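Local coordinates for probable ABC transporter phosphite binding protein PhnD1 from Prochlorococcus marinus, a protein that probably serves an ABC transporter as its periplasmic solute-binding protein, binding phosphite strongly and methylphosphonate and phosphate only very weakly, in two crystal structures: PDB 5LQ5 (chain A, 1.46 Å), residues 64-69 and 123-128; PDB 5LQ8 (chain B, 1.52 Å), residues 64-69 and 123-128. Structure 2 is superposed on structure 1 by the backbone atoms of these residues (RMSD 0.06 Å); each is numbered along its deposited sequence.

Structure 1 (5LQ5); sequences GGLSGV and SENSTS. With PO3 (phosphite ion), chain C.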
loop_
_atom_site.group_PDB
_atom_site.type_symbol
_atom_site.label_atom_id
_atom_site.label_comp_id
_atom_site.label_asym_id
_atom_site.label_seq_id
_atom_site.Cartn_x
_atom_site.Cartn_y
_atom_site.Cartn_z
ATOM N N GLY A 64 -2.172 -1.281 -3.680
ATOM C CA GLY A 64 -2.144 0.118 -3.447
ATOM C C GLY A 64 -2.912 0.842 -4.555
ATOM O O GLY A 64 -3.333 0.214 -5.532
ATOM N N GLY A 65 -3.046 2.157 -4.437
ATOM C CA GLY A 65 -3.766 2.936 -5.462
ATOM C C GLY A 65 -3.151 2.814 -6.849
ATOM O O GLY A 65 -3.816 2.407 -7.807
ATOM N N LEU A 66 -1.841 3.107 -6.915
ATOM C CA LEU A 66 -1.127 3.061 -8.191
ATOM C C LEU A 66 -1.057 1.664 -8.752
ATOM O O LEU A 66 -1.327 1.417 -9.920
ATOM C CB LEU A 66 0.285 3.671 -8.098
ATOM C CG LEU A 66 1.133 3.654 -9.376
ATOM C CD1 LEU A 66 0.444 4.434 -10.498
ATOM C CD2 LEU A 66 2.489 4.257 -9.076
ATOM N N SER A 67 -0.647 0.718 -7.917
ATOM C CA SER A 67 -0.470 -0.657 -8.432
ATOM C C SER A 67 -1.830 -1.282 -8.815
ATOM O O SER A 67 -1.916 -2.095 -9.760
ATOM C CB SER A 67 0.267 -1.515 -7.379
ATOM O OG SER A 67 -0.285 -1.422 -6.065
ATOM N N GLY A 68 -2.894 -0.911 -8.105
ATOM C CA GLY A 68 -4.217 -1.390 -8.479
ATOM C C GLY A 68 -4.707 -0.821 -9.815
ATOM O O GLY A 68 -5.291 -1.528 -10.640
ATOM N N VAL A 69 -4.430 0.462 -10.044
ATOM C CA VAL A 69 -4.683 1.099 -11.359
ATOM C C VAL A 69 -3.898 0.381 -12.457
ATOM O O VAL A 69 -4.445 -0.006 -13.480
ATOM C CB VAL A 69 -4.367 2.587 -11.319
ATOM C CG1 VAL A 69 -4.293 3.173 -12.733
ATOM C CG2 VAL A 69 -5.411 3.324 -10.483
ATOM N N SER A 123 8.762 1.631 -2.505
ATOM C CA SER A 123 8.744 1.059 -3.853
ATOM C C SER A 123 8.565 2.123 -4.908
ATOM O O SER A 123 7.802 3.059 -4.716
ATOM C CB SER A 123 7.617 0.040 -4.009
ATOM O OG SER A 123 7.497 -0.418 -5.375
ATOM N N GLU A 124 9.200 1.897 -6.056
ATOM C CA GLU A 124 9.007 2.801 -7.195
ATOM C C GLU A 124 7.526 2.925 -7.549
ATOM O O GLU A 124 7.118 3.950 -8.062
ATOM C CB GLU A 124 9.729 2.245 -8.434
ATOM C CG GLU A 124 11.273 2.208 -8.335
ATOM C CD GLU A 124 11.870 0.942 -7.718
ATOM O OE1 GLU A 124 11.147 0.154 -7.041
ATOM O OE2 GLU A 124 13.103 0.740 -7.917
ATOM N N ASN A 125 6.727 1.874 -7.255
ATOM C CA ASN A 125 5.304 1.807 -7.606
ATOM C C ASN A 125 4.374 2.001 -6.425
ATOM O O ASN A 125 3.181 1.714 -6.505
ATOM C CB ASN A 125 5.021 0.476 -8.357
ATOM C CG ASN A 125 5.645 0.451 -9.744
ATOM O OD1 ASN A 125 5.531 1.385 -10.489
ATOM N ND2 ASN A 125 6.297 -0.607 -10.059
ATOM N N SER A 126 4.920 2.529 -5.348
ATOM C CA SER A 126 4.115 2.838 -4.123
ATOM C C SER A 126 3.372 4.173 -4.233
ATOM O O SER A 126 3.940 5.184 -4.662
ATOM C CB SER A 126 4.998 2.859 -2.877
ATOM O OG SER A 126 4.218 3.213 -1.743
ATOM N N THR A 127 2.091 4.149 -3.906
ATOM C CA THR A 127 1.281 5.351 -3.833
ATOM C C THR A 127 1.741 6.277 -2.693
ATOM O O THR A 127 2.089 7.447 -2.924
ATOM C CB THR A 127 -0.215 4.994 -3.641
ATOM O OG1 THR A 127 -0.561 3.865 -4.492
ATOM C CG2 THR A 127 -1.081 6.213 -3.996
ATOM N N SER A 128 1.710 5.722 -1.481
ATOM C CA SER A 128 2.049 6.458 -0.254
ATOM C C SER A 128 3.545 6.613 0.029
ATOM O O SER A 128 3.957 7.470 0.803
ATOM C CB SER A 128 1.356 5.820 0.931
ATOM O OG SER A 128 1.887 4.544 1.246
HETATM P P PO3 C . 0.979 1.848 -1.408
HETATM O O1 PO3 C . 0.616 3.191 -0.691
HETATM O O2 PO3 C . 0.772 1.868 -2.978
HETATM O O3 PO3 C . 2.410 1.376 -1.026
HETATM O O HOH W 1 0.886 0.871 -5.282
#
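Thr127 and Leu66 join the two lobes of this periplasmic binding protein across the phosphite cleft. Segment 64-69 follows strand 60-63 of one sheet, and segment 123-128 follows strand 119-121 of the other. Each begins a helix at the ligand. CB of Thr127 lies 3.3 Å from phosphite O2. OG1 stands beside its own backbone N (chi1 -42°). There it donates to phosphite O2 at 2.8 Å and accepts from Leu66 N at 2.8 Å, almost straight (176°). CG2 completes a side chain that touches Ile263 of helix 261-269. Ser126 OG donates to O3, and Ser128 N and OG both bind O1. Water 1 bridges the lobes: it accepts from Ser67 N and donates to Asn125 O and phosphite O2. Leu66 CD2 rests 3.7 Å from Asn125 O. Gly64 CA is 3.4 Å from phosphite O2.

Structure 2 (5LQ8); sequences GGLSGV and SENSTS. With GB (methylphosphonic acid ester group), chain D.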
loop_
_atom_site.group_PDB
_atom_site.type_symbol
_atom_site.label_atom_id
_atom_site.label_comp_id
_atom_site.label_asym_id
_atom_site.label_seq_id
_atom_site.Cartn_x
_atom_site.Cartn_y
_atom_site.Cartn_z
ATOM N N GLY B 64 -2.153 -1.339 -3.702
ATOM C CA GLY B 64 -2.144 0.081 -3.471
ATOM C C GLY B 64 -2.891 0.802 -4.561
ATOM O O GLY B 64 -3.361 0.208 -5.503
ATOM N N GLY B 65 -3.049 2.104 -4.387
ATOM C CA GLY B 65 -3.731 2.891 -5.406
ATOM C C GLY B 65 -3.118 2.760 -6.786
ATOM O O GLY B 65 -3.804 2.398 -7.746
ATOM N N LEU B 66 -1.841 3.091 -6.884
ATOM C CA LEU B 66 -1.104 3.070 -8.142
ATOM C C LEU B 66 -1.031 1.673 -8.731
ATOM O O LEU B 66 -1.300 1.437 -9.924
ATOM C CB LEU B 66 0.296 3.687 -8.018
ATOM C CG LEU B 66 1.157 3.656 -9.299
ATOM C CD1 LEU B 66 0.525 4.329 -10.514
ATOM C CD2 LEU B 66 2.504 4.286 -8.998
ATOM N N SER B 67 -0.621 0.722 -7.912
ATOM C CA SER B 67 -0.447 -0.629 -8.441
ATOM C C SER B 67 -1.802 -1.268 -8.847
ATOM O O SER B 67 -1.872 -2.025 -9.765
ATOM C CB SER B 67 0.286 -1.510 -7.435
ATOM O OG SER B 67 -0.276 -1.403 -6.122
ATOM N N GLY B 68 -2.868 -0.947 -8.136
ATOM C CA GLY B 68 -4.190 -1.381 -8.480
ATOM C C GLY B 68 -4.654 -0.815 -9.807
ATOM O O GLY B 68 -5.237 -1.528 -10.623
ATOM N N VAL B 69 -4.366 0.463 -10.002
ATOM C CA VAL B 69 -4.639 1.110 -11.315
ATOM C C VAL B 69 -3.869 0.433 -12.435
ATOM O O VAL B 69 -4.447 0.122 -13.507
ATOM C CB VAL B 69 -4.374 2.618 -11.274
ATOM C CG1 VAL B 69 -4.322 3.184 -12.701
ATOM C CG2 VAL B 69 -5.459 3.324 -10.424
ATOM N N SER B 123 8.674 1.621 -2.531
ATOM C CA SER B 123 8.634 1.043 -3.842
ATOM C C SER B 123 8.510 2.128 -4.899
ATOM O O SER B 123 7.764 3.099 -4.730
ATOM C CB SER B 123 7.512 0.014 -3.981
ATOM O OG SER B 123 7.389 -0.407 -5.341
ATOM N N GLU B 124 9.209 1.898 -6.014
ATOM C CA GLU B 124 9.004 2.713 -7.211
ATOM C C GLU B 124 7.517 2.858 -7.589
ATOM O O GLU B 124 7.130 3.884 -8.116
ATOM C CB GLU B 124 9.744 2.129 -8.452
ATOM C CG GLU B 124 11.261 2.165 -8.430
ATOM C CD GLU B 124 11.903 0.926 -7.787
ATOM O OE1 GLU B 124 11.167 0.158 -7.100
ATOM O OE2 GLU B 124 13.145 0.712 -7.944
ATOM N N ASN B 125 6.708 1.840 -7.295
ATOM C CA ASN B 125 5.282 1.783 -7.610
ATOM C C ASN B 125 4.334 2.000 -6.440
ATOM O O ASN B 125 3.169 1.674 -6.524
ATOM C CB ASN B 125 4.944 0.463 -8.342
ATOM C CG ASN B 125 5.622 0.423 -9.677
ATOM O OD1 ASN B 125 5.429 1.311 -10.484
ATOM N ND2 ASN B 125 6.495 -0.534 -9.865
ATOM N N SER B 126 4.865 2.539 -5.366
ATOM C CA SER B 126 4.071 2.857 -4.142
ATOM C C SER B 126 3.363 4.169 -4.288
ATOM O O SER B 126 3.921 5.133 -4.778
ATOM C CB SER B 126 4.981 2.916 -2.916
ATOM O OG SER B 126 4.228 3.304 -1.773
ATOM N N THR B 127 2.104 4.178 -3.853
ATOM C CA THR B 127 1.278 5.379 -3.830
ATOM C C THR B 127 1.724 6.326 -2.689
ATOM O O THR B 127 2.083 7.485 -2.892
ATOM C CB THR B 127 -0.194 5.001 -3.607
ATOM O OG1 THR B 127 -0.542 3.871 -4.406
ATOM C CG2 THR B 127 -1.135 6.145 -3.983
ATOM N N SER B 128 1.715 5.763 -1.493
ATOM C CA SER B 128 2.041 6.483 -0.259
ATOM C C SER B 128 3.527 6.653 0.024
ATOM O O SER B 128 3.911 7.541 0.769
ATOM C CB SER B 128 1.338 5.864 0.960
ATOM O OG SER B 128 1.871 4.571 1.260
HETATM P P1 GB D . 1.054 1.875 -1.416
HETATM O O1 GB D . 0.862 1.966 -2.927
HETATM O O2 GB D . 0.631 3.182 -0.711
HETATM C C1 GB D . -0.075 0.670 -0.952
HETATM O O3 GB D . 2.473 1.437 -1.047
HETATM O O HOH W 2 0.893 0.965 -5.272
#
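Methylphosphonate lies against Thr127, whose OG1 also receives the N-H of Leu66 from the facing segment. CB of Thr127 is 3.3 Å from ligand O1. OG1 sits next to the backbone N of its own residue (chi1 -43°). From there it donates to ligand O1 at 2.8 Å and accepts from Leu66 N at 2.9 Å, almost straight (176°). CG2 ends a side chain in touch with Ile263 of helix 261-269. Ser126 OG donates to O3. Ser128 N and OG both bind O2. Water 2 spans the cleft, accepting from Ser67 N and donating to Asn125 O and ligand O1. Leu66 CD2 is 3.7 Å from Asn125 O. The methyl carbon C1 comes within 3.3 Å of Gly64 CA.

Comparison
The difference is in the bound group: phosphite in structure 1, methylphosphonate in structure 2. Both carry three oxygens on phosphorus. Methylphosphonate adds a methyl carbon, C1, which has no counterpart among the modelled phosphite atoms. It takes the fourth position on phosphorus, held in phosphite by a hydrogen. Both groups touch the glycine at the start of helix 65-74, Gly64(A) and Gly64(B). The methyl adds C1 there, 3.3 Å from CA of Gly64(B). This is an apolar contact and brings no new hydrogen bond from either segment.

Within the two segments no compared CA atom or touching side chain moves beyond the error. The CA atoms of Gly64(A) and Gly64(B) coincide, so the methyl is accommodated without a detectable shift of the backbone beside it.

The side chains of Ser126(A), Thr127(A) and Ser128(A) keep their place in structure 2, and their counterparts touch methylphosphonate instead. Leu66(A), Ser67(A) and Asn125(A) also stay. A hydrogen bond between the lobes is found in both: Leu66(A) N to Thr127(A) OG1 and Leu66(B) N to Thr127(B) OG1. So is the bond from Asn125(A) N to Ser123(A) OG, matched by Asn125(B) N to Ser123(B) OG. Water 1 and water 2 occupy the same place.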